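Local coordinates for protein aminopeptidase P; XAA-pro aminopeptidase (Streptococcus thermophilus, PDB 3IL0) that probably removes N-terminal residues that precede proline, as a metal-dependent M24B aminopeptidase, of which this chain is the N-terminal domain, at residues Arg50-Thr55 and Val83-Val88. Sequence-based numbering, arbitrary orientation.
Sequences RRLFLT and VKFVEV
L52 and F85 form the apolar part of this strand-to-helix contact. The methyl CD1 of L52 lies 3.6 Å from the centroid of the F85 ring and 13° off its normal, the geometry of a CH-pi interaction over the face. These two values put the methyl above the middle of the ring, displaced slightly toward CG and CD2: L52 CD1 is 3.6 Å from F85 CG but 4.1 Å from F85 CZ. The two side chains arrive from opposite directions, and the L52 branch CD2 reaches only the rim, 4.1 Å from F85 CE1.

A mixed contact involves R50, whose aliphatic stem is extended from CG to NE (chi3 177°) and passes the ring edge. R50 CD and R50 NE both stand 3.6 Å from F85 CD1, with NE near the ring plane. Guanidinium and ring planes are 71° apart, which rules out a parallel stack; the CD1-CE1 edge of F85 instead lies over one guanidinium face, offset toward its rim. R50 NE also makes a salt bridge with D89, linking the residue just before strand 51-55 to the one just after helix 78-88.

The backbones remain well apart, with R50 CA 9.4 Å from F85 CA. This is structural helix-on-sheet packing within the alpha/beta creatinase/prolidase N-terminal domain; the metal-binding peptidase domain is absent from this chain. Helix 78-88 covers one sheet face through L52, L54 on P78 and I82, and V86 on F45 of strand 42-47, while F53 points away from the helix, its ring edge-to-face with F37.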
loop_
_atom_site.group_PDB
_atom_site.type_symbol
_atom_site.label_atom_id
_atom_site.label_comp_id
_atom_site.label_asym_id
_atom_site.label_seq_id
_atom_site.Cartn_x
_atom_site.Cartn_y
_atom_site.Cartn_z
ATOM N N ARG A 50 6.812 -3.614 -6.884
ATOM C CA ARG A 50 7.364 -2.623 -5.960
ATOM C C ARG A 50 6.734 -2.694 -4.609
ATOM O O ARG A 50 5.669 -3.277 -4.409
ATOM C CB ARG A 50 7.161 -1.190 -6.450
ATOM C CG ARG A 50 7.177 -0.986 -7.919
ATOM C CD ARG A 50 7.218 0.534 -8.204
ATOM N NE ARG A 50 7.310 0.778 -9.634
ATOM C CZ ARG A 50 8.394 1.152 -10.306
ATOM N NH1 ARG A 50 9.531 1.333 -9.715
ATOM N NH2 ARG A 50 8.348 1.307 -11.621
ATOM N N ARG A 51 7.389 -2.034 -3.680
ATOM C CA ARG A 51 6.830 -1.798 -2.393
ATOM C C ARG A 51 7.116 -0.350 -2.109
ATOM O O ARG A 51 8.289 0.048 -2.043
ATOM C CB ARG A 51 7.495 -2.681 -1.359
ATOM C CG ARG A 51 7.385 -4.161 -1.660
ATOM C CD ARG A 51 7.702 -4.978 -0.437
ATOM N NE ARG A 51 7.873 -6.355 -0.872
ATOM C CZ ARG A 51 9.034 -6.933 -1.161
ATOM N NH1 ARG A 51 10.183 -6.296 -1.000
ATOM N NH2 ARG A 51 9.030 -8.178 -1.600
ATOM N N LEU A 52 6.062 0.446 -1.939
ATOM C CA LEU A 52 6.215 1.848 -1.660
ATOM C C LEU A 52 5.781 2.171 -0.254
ATOM O O LEU A 52 4.751 1.688 0.247
ATOM C CB LEU A 52 5.388 2.665 -2.638
ATOM C CG LEU A 52 5.635 2.498 -4.134
ATOM C CD1 LEU A 52 4.796 3.518 -4.891
ATOM C CD2 LEU A 52 7.197 2.609 -4.475
ATOM N N PHE A 53 6.558 3.022 0.390
ATOM C CA PHE A 53 6.185 3.537 1.703
ATOM C C PHE A 53 6.138 5.035 1.556
ATOM O O PHE A 53 7.136 5.642 1.158
ATOM C CB PHE A 53 7.238 3.121 2.764
ATOM C CG PHE A 53 6.940 3.630 4.146
ATOM C CD1 PHE A 53 6.352 2.798 5.093
ATOM C CD2 PHE A 53 7.238 4.949 4.501
ATOM C CE1 PHE A 53 6.076 3.261 6.368
ATOM C CE2 PHE A 53 6.937 5.431 5.756
ATOM C CZ PHE A 53 6.371 4.578 6.704
ATOM N N LEU A 54 5.011 5.651 1.879
ATOM C CA LEU A 54 4.876 7.063 1.598
ATOM C C LEU A 54 4.627 7.836 2.879
ATOM O O LEU A 54 3.672 7.559 3.608
ATOM C CB LEU A 54 3.765 7.320 0.537
ATOM C CG LEU A 54 3.893 6.590 -0.820
ATOM C CD1 LEU A 54 2.930 5.441 -0.924
ATOM C CD2 LEU A 54 3.660 7.524 -1.961
ATOM N N THR A 55 5.478 8.830 3.126
ATOM C CA THR A 55 5.295 9.722 4.268
ATOM C C THR A 55 5.789 11.181 4.024
ATOM O O THR A 55 6.423 11.492 3.010
ATOM C CB THR A 55 5.947 9.092 5.505
ATOM O OG1 THR A 55 5.550 9.814 6.668
ATOM C CG2 THR A 55 7.454 9.069 5.370
ATOM N N VAL A 83 -0.501 7.357 -8.097
ATOM C CA VAL A 83 -1.045 7.513 -9.452
ATOM C C VAL A 83 0.090 7.525 -10.516
ATOM O O VAL A 83 0.003 6.851 -11.530
ATOM C CB VAL A 83 -1.931 8.879 -9.581
ATOM C CG1 VAL A 83 -2.344 9.176 -10.965
ATOM C CG2 VAL A 83 -3.134 8.762 -8.768
ATOM N N LYS A 84 1.163 8.247 -10.281
ATOM C CA LYS A 84 2.288 8.177 -11.206
ATOM C C LYS A 84 2.785 6.744 -11.436
ATOM O O LYS A 84 3.054 6.343 -12.555
ATOM C CB LYS A 84 3.481 8.935 -10.653
ATOM C CG LYS A 84 3.367 10.380 -10.622
ATOM C CD LYS A 84 4.712 10.930 -10.191
ATOM C CE LYS A 84 4.877 10.983 -8.722
ATOM N NZ LYS A 84 4.265 12.301 -8.257
ATOM N N PHE A 85 2.965 6.006 -10.351
ATOM C CA PHE A 85 3.402 4.646 -10.418
ATOM C C PHE A 85 2.476 3.787 -11.230
ATOM O O PHE A 85 2.917 2.996 -12.087
ATOM C CB PHE A 85 3.625 4.077 -9.003
ATOM C CG PHE A 85 4.890 4.629 -8.358
ATOM C CD1 PHE A 85 6.126 3.990 -8.538
ATOM C CD2 PHE A 85 4.866 5.850 -7.697
ATOM C CE1 PHE A 85 7.311 4.566 -8.038
ATOM C CE2 PHE A 85 6.045 6.394 -7.154
ATOM C CZ PHE A 85 7.264 5.756 -7.329
ATOM N N VAL A 86 1.195 3.915 -10.952
ATOM C CA VAL A 86 0.188 3.104 -11.625
ATOM C C VAL A 86 0.214 3.303 -13.158
ATOM O O VAL A 86 0.126 2.361 -13.925
ATOM C CB VAL A 86 -1.234 3.416 -11.040
ATOM C CG1 VAL A 86 -2.308 3.007 -11.994
ATOM C CG2 VAL A 86 -1.398 2.677 -9.632
ATOM N N GLU A 87 0.294 4.545 -13.564
ATOM C CA GLU A 87 0.545 4.902 -14.925
ATOM C C GLU A 87 1.843 4.443 -15.512
ATOM O O GLU A 87 1.835 3.814 -16.562
ATOM C CB GLU A 87 0.577 6.387 -15.042
ATOM C CG GLU A 87 -0.747 6.864 -15.299
ATOM C CD GLU A 87 -0.739 8.294 -15.696
ATOM O OE1 GLU A 87 -1.150 9.095 -14.805
ATOM O OE2 GLU A 87 -0.340 8.570 -16.892
ATOM N N VAL A 88 2.953 4.751 -14.849
ATOM C CA VAL A 88 4.219 4.340 -15.411
ATOM C C VAL A 88 4.222 2.816 -15.591
ATOM O O VAL A 88 4.562 2.326 -16.690
ATOM C CB VAL A 88 5.440 4.909 -14.662
ATOM C CG1 VAL A 88 6.721 4.273 -15.169
ATOM C CG2 VAL A 88 5.486 6.462 -14.867
#